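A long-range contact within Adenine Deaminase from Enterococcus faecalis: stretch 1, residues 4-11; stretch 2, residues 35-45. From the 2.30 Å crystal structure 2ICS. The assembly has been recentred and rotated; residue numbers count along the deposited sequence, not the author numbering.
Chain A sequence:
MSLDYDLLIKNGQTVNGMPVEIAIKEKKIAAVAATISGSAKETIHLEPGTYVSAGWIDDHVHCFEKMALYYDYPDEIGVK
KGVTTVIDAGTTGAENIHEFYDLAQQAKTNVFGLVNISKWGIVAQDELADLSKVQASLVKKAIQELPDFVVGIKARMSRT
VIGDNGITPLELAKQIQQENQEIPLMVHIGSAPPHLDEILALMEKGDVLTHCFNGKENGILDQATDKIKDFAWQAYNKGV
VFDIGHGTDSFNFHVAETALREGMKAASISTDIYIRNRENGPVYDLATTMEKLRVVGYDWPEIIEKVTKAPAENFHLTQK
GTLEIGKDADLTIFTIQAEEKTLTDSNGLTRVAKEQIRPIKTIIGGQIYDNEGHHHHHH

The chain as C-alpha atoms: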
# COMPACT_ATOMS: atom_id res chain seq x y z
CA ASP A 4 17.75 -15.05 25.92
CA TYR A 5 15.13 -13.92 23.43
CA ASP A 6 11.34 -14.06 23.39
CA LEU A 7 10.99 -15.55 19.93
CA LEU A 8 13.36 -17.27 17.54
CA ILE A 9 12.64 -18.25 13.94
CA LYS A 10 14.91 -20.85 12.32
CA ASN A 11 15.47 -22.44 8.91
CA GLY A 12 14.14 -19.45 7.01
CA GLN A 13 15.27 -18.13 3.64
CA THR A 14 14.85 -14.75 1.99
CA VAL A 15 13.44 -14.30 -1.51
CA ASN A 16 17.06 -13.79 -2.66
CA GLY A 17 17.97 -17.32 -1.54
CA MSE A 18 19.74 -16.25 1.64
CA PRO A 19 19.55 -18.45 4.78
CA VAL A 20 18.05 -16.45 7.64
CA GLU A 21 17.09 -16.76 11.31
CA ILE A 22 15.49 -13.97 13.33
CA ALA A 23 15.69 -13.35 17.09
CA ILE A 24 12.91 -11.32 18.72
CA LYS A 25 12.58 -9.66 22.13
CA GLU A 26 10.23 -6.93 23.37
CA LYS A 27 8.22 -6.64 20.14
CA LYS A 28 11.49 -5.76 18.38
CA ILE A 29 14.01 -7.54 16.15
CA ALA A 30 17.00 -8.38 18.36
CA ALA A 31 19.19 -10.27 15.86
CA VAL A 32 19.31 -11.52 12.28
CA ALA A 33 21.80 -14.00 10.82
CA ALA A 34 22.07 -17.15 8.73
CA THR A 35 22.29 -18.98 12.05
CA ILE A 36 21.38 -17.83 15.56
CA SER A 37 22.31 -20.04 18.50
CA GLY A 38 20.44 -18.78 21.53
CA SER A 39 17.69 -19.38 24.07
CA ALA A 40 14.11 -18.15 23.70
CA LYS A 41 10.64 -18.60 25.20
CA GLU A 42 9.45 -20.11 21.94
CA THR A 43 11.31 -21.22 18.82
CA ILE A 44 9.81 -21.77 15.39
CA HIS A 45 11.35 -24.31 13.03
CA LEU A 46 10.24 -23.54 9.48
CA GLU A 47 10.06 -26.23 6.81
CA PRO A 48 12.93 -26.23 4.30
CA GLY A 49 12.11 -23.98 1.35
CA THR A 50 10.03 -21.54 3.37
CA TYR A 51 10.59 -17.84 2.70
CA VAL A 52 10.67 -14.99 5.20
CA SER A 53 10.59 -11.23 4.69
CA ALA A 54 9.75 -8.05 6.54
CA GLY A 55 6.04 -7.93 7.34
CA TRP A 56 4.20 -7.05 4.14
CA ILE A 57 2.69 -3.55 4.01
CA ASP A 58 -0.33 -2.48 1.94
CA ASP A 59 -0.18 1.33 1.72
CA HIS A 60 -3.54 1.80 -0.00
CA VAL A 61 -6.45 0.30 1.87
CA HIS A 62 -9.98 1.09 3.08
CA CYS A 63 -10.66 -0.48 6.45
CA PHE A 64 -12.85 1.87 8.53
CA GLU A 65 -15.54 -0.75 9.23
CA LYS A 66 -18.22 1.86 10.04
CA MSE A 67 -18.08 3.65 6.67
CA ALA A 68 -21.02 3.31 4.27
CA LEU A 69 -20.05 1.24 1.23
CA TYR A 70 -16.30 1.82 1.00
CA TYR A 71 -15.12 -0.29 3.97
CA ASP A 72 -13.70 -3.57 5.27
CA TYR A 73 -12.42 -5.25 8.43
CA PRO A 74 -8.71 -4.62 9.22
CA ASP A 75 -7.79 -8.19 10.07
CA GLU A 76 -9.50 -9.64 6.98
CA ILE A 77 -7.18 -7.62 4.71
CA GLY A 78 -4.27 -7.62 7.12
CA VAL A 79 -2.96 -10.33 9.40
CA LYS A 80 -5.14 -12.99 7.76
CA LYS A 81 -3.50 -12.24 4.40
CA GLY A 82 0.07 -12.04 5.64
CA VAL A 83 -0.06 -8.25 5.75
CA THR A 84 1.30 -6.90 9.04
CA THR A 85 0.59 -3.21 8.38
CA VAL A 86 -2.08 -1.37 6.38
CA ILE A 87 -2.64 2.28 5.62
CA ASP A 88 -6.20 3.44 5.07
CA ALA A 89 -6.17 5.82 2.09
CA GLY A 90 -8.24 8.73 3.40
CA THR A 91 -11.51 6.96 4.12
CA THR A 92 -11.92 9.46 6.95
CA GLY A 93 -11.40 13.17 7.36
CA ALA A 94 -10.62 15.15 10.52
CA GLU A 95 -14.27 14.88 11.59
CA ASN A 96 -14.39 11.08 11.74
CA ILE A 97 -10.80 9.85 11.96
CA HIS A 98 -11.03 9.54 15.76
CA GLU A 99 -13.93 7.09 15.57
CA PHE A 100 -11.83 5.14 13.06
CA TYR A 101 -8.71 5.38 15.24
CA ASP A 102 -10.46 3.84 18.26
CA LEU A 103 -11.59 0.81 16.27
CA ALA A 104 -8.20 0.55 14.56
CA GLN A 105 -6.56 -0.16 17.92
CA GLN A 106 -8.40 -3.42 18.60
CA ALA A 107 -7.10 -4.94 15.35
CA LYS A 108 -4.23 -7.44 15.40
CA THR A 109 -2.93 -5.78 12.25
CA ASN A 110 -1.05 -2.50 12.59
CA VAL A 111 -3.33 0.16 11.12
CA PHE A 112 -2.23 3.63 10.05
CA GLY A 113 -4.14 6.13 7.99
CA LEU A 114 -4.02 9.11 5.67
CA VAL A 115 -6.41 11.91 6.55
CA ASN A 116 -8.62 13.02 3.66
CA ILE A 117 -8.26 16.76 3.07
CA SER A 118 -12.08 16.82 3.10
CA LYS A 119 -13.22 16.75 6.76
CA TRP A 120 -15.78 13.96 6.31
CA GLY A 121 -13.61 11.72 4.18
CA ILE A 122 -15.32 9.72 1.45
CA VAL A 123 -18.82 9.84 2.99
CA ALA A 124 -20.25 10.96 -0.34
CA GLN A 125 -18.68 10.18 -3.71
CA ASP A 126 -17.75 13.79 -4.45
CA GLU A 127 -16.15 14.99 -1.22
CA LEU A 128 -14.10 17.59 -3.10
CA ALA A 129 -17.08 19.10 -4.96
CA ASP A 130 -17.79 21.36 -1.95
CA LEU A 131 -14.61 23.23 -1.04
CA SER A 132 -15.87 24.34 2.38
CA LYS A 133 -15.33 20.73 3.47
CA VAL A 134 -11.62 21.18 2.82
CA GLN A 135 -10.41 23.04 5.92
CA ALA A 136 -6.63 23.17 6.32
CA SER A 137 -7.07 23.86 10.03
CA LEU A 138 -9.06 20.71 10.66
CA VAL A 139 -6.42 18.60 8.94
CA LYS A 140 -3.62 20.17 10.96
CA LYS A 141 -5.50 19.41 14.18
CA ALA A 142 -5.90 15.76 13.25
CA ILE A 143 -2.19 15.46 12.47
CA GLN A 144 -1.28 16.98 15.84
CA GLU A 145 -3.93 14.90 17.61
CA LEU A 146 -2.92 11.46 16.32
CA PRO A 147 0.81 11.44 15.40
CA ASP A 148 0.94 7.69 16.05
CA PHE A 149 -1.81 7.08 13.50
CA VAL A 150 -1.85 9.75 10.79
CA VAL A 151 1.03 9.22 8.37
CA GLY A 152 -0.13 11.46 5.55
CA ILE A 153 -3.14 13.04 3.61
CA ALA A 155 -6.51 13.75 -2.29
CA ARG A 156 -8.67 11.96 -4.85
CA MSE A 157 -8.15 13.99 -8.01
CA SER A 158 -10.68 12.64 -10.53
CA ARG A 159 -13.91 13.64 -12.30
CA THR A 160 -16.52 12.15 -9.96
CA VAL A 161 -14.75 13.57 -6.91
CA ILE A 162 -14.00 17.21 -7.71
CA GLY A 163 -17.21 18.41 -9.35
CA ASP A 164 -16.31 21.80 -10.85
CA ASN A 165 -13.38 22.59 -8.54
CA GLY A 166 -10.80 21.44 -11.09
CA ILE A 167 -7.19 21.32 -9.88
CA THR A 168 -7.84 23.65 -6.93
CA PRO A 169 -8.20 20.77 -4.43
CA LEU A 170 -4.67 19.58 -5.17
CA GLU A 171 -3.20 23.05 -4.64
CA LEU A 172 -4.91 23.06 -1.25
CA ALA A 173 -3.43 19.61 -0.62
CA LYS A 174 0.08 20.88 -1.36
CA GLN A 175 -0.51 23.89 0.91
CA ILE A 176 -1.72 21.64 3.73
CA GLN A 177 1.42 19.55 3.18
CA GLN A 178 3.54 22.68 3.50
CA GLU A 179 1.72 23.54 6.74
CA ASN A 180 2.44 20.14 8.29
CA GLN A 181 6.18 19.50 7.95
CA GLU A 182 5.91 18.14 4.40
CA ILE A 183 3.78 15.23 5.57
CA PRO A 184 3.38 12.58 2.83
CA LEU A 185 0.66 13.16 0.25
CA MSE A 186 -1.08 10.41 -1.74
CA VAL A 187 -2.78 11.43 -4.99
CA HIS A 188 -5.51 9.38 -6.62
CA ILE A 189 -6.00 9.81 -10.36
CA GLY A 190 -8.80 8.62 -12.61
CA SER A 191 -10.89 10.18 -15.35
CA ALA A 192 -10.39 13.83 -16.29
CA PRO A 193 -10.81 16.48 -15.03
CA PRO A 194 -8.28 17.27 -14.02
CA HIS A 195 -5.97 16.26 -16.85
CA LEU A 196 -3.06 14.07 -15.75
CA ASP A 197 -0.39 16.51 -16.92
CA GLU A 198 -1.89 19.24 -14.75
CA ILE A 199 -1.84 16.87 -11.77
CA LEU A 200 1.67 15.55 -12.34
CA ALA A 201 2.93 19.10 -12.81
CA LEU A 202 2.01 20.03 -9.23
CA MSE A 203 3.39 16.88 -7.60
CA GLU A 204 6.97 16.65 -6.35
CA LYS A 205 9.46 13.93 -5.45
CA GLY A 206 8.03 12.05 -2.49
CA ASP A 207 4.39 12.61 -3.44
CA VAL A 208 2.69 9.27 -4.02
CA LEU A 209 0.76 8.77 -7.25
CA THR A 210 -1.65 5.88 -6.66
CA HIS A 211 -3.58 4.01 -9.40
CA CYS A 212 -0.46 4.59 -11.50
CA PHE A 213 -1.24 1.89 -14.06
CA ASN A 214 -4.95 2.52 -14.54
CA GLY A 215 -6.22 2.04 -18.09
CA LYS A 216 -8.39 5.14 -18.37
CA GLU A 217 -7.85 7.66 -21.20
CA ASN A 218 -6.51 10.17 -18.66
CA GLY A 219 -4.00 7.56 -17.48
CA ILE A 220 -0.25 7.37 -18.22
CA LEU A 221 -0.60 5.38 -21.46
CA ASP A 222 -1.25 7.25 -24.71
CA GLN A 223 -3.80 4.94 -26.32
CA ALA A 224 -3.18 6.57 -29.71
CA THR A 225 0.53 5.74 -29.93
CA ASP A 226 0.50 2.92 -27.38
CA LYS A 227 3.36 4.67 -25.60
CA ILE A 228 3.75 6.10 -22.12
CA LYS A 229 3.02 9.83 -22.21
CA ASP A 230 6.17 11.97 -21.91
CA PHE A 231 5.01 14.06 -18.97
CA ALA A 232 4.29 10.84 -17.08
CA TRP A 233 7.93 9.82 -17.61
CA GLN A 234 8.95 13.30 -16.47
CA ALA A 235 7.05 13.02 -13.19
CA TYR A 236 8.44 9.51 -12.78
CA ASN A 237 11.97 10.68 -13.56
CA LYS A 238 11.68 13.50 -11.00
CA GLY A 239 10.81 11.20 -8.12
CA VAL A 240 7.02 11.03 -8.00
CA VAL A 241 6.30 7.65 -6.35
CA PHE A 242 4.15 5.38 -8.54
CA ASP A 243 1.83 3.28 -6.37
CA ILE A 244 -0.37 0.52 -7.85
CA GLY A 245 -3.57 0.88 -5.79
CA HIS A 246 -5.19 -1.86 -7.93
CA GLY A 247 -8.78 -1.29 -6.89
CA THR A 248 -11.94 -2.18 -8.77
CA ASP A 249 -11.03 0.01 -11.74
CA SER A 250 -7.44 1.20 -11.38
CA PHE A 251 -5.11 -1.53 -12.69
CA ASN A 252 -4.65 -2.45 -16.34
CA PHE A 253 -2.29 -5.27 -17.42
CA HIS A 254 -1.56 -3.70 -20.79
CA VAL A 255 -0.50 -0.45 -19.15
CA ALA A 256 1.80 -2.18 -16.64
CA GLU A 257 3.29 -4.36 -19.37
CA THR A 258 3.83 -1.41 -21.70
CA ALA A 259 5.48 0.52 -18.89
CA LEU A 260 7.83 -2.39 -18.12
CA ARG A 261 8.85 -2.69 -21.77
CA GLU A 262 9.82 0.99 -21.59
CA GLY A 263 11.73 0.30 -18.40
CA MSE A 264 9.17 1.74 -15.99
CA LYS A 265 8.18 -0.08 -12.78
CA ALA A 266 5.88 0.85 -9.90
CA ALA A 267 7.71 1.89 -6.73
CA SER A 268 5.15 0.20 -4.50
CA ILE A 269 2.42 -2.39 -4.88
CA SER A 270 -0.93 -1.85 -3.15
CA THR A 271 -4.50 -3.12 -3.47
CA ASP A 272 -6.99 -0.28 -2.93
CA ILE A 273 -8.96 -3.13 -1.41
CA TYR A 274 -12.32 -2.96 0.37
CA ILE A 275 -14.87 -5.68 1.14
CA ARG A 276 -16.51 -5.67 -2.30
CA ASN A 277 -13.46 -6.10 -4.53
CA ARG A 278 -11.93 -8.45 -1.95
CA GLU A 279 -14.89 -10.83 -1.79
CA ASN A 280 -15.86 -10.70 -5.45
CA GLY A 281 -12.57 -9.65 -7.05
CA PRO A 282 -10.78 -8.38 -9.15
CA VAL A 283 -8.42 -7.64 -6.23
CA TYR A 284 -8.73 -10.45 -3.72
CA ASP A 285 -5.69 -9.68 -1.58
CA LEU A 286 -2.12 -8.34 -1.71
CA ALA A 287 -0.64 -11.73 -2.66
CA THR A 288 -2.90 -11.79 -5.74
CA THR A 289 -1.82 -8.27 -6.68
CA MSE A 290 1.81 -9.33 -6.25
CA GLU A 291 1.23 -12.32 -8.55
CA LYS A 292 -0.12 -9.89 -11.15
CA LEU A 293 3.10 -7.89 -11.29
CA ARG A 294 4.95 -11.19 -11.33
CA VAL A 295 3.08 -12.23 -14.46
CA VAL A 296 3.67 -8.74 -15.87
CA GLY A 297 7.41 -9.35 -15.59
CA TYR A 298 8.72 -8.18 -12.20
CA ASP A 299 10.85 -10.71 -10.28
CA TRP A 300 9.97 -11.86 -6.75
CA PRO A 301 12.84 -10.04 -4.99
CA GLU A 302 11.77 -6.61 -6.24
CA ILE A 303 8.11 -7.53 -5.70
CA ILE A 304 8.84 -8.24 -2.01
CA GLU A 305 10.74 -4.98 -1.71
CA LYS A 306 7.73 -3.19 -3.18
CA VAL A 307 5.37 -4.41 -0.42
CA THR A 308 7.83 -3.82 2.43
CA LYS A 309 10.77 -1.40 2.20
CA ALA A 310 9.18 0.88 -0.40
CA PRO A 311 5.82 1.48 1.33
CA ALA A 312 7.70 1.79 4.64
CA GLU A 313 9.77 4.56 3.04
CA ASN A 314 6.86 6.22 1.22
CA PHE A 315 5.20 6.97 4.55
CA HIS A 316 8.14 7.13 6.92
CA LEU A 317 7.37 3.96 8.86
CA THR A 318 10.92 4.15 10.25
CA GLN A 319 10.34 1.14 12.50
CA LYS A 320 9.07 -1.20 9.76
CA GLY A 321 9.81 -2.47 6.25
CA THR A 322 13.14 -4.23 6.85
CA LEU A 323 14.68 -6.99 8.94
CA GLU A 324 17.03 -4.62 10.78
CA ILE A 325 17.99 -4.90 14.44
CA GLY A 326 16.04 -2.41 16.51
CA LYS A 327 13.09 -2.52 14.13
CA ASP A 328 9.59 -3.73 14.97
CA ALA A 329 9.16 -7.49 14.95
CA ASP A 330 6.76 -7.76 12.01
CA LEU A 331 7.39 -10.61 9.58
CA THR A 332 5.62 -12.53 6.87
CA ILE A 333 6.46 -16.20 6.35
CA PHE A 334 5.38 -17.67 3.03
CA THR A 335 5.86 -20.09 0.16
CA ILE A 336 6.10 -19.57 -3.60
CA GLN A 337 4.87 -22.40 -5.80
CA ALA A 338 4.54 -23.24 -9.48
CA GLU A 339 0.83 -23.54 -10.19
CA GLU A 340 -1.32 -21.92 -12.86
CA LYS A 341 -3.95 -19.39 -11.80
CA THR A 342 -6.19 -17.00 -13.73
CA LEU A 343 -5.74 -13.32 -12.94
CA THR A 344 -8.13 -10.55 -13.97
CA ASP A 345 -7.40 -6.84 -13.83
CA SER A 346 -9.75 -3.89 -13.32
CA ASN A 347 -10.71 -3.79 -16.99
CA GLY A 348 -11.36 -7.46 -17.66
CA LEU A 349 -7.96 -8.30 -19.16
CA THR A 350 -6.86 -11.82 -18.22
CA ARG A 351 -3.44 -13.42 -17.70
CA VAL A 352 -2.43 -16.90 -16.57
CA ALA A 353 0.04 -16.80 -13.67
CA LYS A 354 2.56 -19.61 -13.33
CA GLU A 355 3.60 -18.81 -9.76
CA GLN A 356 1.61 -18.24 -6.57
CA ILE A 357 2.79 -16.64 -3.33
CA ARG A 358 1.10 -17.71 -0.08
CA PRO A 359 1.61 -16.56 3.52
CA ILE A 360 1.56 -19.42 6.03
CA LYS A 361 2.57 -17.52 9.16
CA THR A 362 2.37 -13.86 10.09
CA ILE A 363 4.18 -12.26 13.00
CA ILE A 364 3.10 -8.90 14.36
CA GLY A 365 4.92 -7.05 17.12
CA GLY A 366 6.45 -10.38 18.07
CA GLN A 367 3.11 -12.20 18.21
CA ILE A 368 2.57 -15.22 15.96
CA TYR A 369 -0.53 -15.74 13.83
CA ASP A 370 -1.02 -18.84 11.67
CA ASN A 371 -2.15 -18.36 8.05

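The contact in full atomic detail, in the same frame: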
# COMPACT_ATOMS: atom_id res chain seq x y z
N ASP A 4 19.23 -15.10 25.72
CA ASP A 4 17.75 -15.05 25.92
C ASP A 4 17.04 -14.13 24.94
O ASP A 4 17.46 -13.00 24.71
CB ASP A 4 17.42 -14.61 27.35
CG ASP A 4 17.02 -15.77 28.25
OD1 ASP A 4 16.03 -16.46 27.94
OD2 ASP A 4 17.71 -15.99 29.28
N TYR A 5 15.96 -14.65 24.37
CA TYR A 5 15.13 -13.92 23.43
C TYR A 5 13.71 -14.36 23.75
O TYR A 5 13.52 -15.29 24.53
CB TYR A 5 15.44 -14.32 21.98
CG TYR A 5 16.84 -14.02 21.50
CD1 TYR A 5 17.33 -12.71 21.48
CD2 TYR A 5 17.67 -15.04 21.03
CE1 TYR A 5 18.61 -12.43 21.00
CE2 TYR A 5 18.95 -14.77 20.55
CZ TYR A 5 19.42 -13.46 20.54
OH TYR A 5 20.69 -13.20 20.07
N ASP A 6 12.72 -13.69 23.17
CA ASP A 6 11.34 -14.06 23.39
C ASP A 6 10.92 -15.02 22.29
O ASP A 6 10.26 -16.02 22.54
CB ASP A 6 10.42 -12.83 23.37
CG ASP A 6 10.73 -11.85 24.49
OD1 ASP A 6 10.76 -12.28 25.67
OD2 ASP A 6 10.94 -10.65 24.21
N LEU A 7 11.33 -14.71 21.06
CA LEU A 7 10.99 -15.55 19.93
C LEU A 7 12.18 -15.74 19.00
O LEU A 7 12.97 -14.83 18.79
CB LEU A 7 9.83 -14.93 19.14
CG LEU A 7 9.30 -15.77 17.98
CD1 LEU A 7 8.75 -17.09 18.51
CD2 LEU A 7 8.20 -15.01 17.24
N LEU A 8 12.28 -16.94 18.44
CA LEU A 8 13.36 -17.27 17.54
C LEU A 8 12.79 -18.04 16.37
O LEU A 8 12.05 -19.01 16.55
CB LEU A 8 14.41 -18.10 18.28
CG LEU A 8 15.75 -18.34 17.60
CD1 LEU A 8 16.39 -17.00 17.23
CD2 LEU A 8 16.66 -19.13 18.54
N ILE A 9 13.13 -17.61 15.16
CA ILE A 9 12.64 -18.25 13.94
C ILE A 9 13.83 -18.84 13.18
O ILE A 9 14.74 -18.11 12.79
CB ILE A 9 11.90 -17.22 13.07
CG1 ILE A 9 10.80 -16.56 13.91
CG2 ILE A 9 11.30 -17.88 11.85
CD1 ILE A 9 10.30 -15.25 13.34
N LYS A 10 13.81 -20.15 12.99
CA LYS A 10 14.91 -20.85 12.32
C LYS A 10 14.54 -21.48 10.98
O LYS A 10 13.37 -21.68 10.67
CB LYS A 10 15.44 -21.95 13.24
CG LYS A 10 15.40 -21.60 14.72
CD LYS A 10 16.73 -21.08 15.23
CE LYS A 10 17.78 -22.18 15.27
NZ LYS A 10 19.05 -21.70 15.89
N ASN A 11 15.59 -21.79 10.21
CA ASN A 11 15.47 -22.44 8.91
C ASN A 11 14.79 -21.61 7.82
O ASN A 11 14.31 -22.15 6.83
CB ASN A 11 14.76 -23.78 9.08
CG ASN A 11 15.39 -24.87 8.24
OD1 ASN A 11 16.61 -25.01 8.20
ND2 ASN A 11 14.56 -25.66 7.56
N THR A 35 22.47 -18.06 10.94
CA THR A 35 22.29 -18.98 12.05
C THR A 35 22.39 -18.24 13.38
O THR A 35 23.32 -17.46 13.61
CB THR A 35 23.36 -20.10 12.02
OG1 THR A 35 23.12 -20.95 10.88
CG2 THR A 35 23.28 -20.95 13.29
N ILE A 36 21.41 -18.47 14.25
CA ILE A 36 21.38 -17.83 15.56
C ILE A 36 21.26 -18.89 16.64
O ILE A 36 20.23 -19.55 16.77
CB ILE A 36 20.19 -16.86 15.70
CG1 ILE A 36 20.28 -15.76 14.65
CG2 ILE A 36 20.19 -16.27 17.11
CD1 ILE A 36 19.16 -14.75 14.72
N SER A 37 22.32 -19.06 17.42
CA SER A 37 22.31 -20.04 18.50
C SER A 37 22.03 -19.30 19.80
O SER A 37 22.90 -18.61 20.34
CB SER A 37 23.65 -20.76 18.58
OG SER A 37 23.62 -21.76 19.58
N GLY A 38 20.80 -19.44 20.29
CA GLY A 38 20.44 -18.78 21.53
C GLY A 38 19.18 -19.36 22.14
O GLY A 38 18.50 -20.19 21.53
N SER A 39 18.87 -18.92 23.35
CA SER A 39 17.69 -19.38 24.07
C SER A 39 16.51 -18.42 23.87
O SER A 39 16.71 -17.22 23.71
CB SER A 39 18.01 -19.52 25.56
OG SER A 39 18.70 -18.37 26.04
N ALA A 40 15.30 -18.96 23.87
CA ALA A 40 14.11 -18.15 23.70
C ALA A 40 12.87 -18.86 24.21
O ALA A 40 12.79 -20.09 24.19
CB ALA A 40 13.94 -17.78 22.23
N LYS A 41 11.90 -18.07 24.68
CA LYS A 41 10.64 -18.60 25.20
C LYS A 41 10.05 -19.62 24.24
O LYS A 41 9.66 -20.72 24.62
CB LYS A 41 9.64 -17.47 25.42
CG LYS A 41 10.05 -16.46 26.49
CD LYS A 41 10.02 -17.08 27.89
CE LYS A 41 8.60 -17.40 28.35
NZ LYS A 41 7.93 -18.45 27.53
N GLU A 42 9.98 -19.23 22.97
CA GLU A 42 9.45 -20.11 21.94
C GLU A 42 10.35 -20.03 20.71
O GLU A 42 10.90 -18.97 20.40
CB GLU A 42 8.02 -19.72 21.58
CG GLU A 42 7.21 -20.87 21.00
CD GLU A 42 5.82 -20.46 20.55
OE1 GLU A 42 5.15 -19.71 21.28
OE2 GLU A 42 5.40 -20.90 19.45
N THR A 43 10.49 -21.15 20.02
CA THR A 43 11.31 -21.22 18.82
C THR A 43 10.53 -21.87 17.70
O THR A 43 9.93 -22.93 17.89
CB THR A 43 12.60 -22.03 19.08
OG1 THR A 43 13.38 -21.38 20.09
CG2 THR A 43 13.43 -22.14 17.80
N ILE A 44 10.52 -21.23 16.54
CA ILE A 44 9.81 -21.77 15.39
C ILE A 44 10.80 -22.39 14.42
O ILE A 44 11.82 -21.78 14.09
CB ILE A 44 9.01 -20.66 14.66
CG1 ILE A 44 7.92 -20.11 15.59
CG2 ILE A 44 8.39 -21.22 13.38
CD1 ILE A 44 7.09 -19.00 14.96
N HIS A 45 10.49 -23.60 13.97
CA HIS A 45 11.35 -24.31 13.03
C HIS A 45 10.61 -24.45 11.71
O HIS A 45 9.81 -25.36 11.53
CB HIS A 45 11.72 -25.68 13.61
CG HIS A 45 12.48 -25.60 14.89
ND1 HIS A 45 13.82 -25.28 14.94
CD2 HIS A 45 12.08 -25.75 16.18
CE1 HIS A 45 14.22 -25.23 16.20
NE2 HIS A 45 13.18 -25.50 16.97

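Parts of the two stretches, 7-10 and 42-45, run side by side as parallel strands, and main-chain hydrogen bonds join them. The best aligned are at L8 and K10: I44 N donates to L8 O (2.7 Å), and K10 N donates to I44 O (2.8 Å). L8 N also donates to E42 O (3.1 Å). Thus L8 uses both its N and its O, as does I44, in the alternating pattern of parallel strands. Near the corners at D6 and K41 the bonds are longer: K41 N to Y5 O and E42 N to D6 O, at 3.2 and 3.3 Å. Y5 N to S39 O is short (2.8 Å) but bent, and weak.

One side chain adds a strong polar link. K10 bends back so that NZ donates to I36 O at 2.6 Å, tying the strand to the loop before its partner. On the way its CG packs against T43 CG2 (3.7 Å).

Most of the apolar packing lies on the same face as K10. L8 is buried, with CD1 3.9 Å from I36 CG2 and CB 4.0 Å from A40 CB. The small A40 also meets Y5, CB to CB at 3.8 Å. G38 suits its place: a CB there would clash with Y5 CE2. On the other face, L7 CD1 reaches I44 CG1 at 4.3 Å. The contact buries 841 Å² in total.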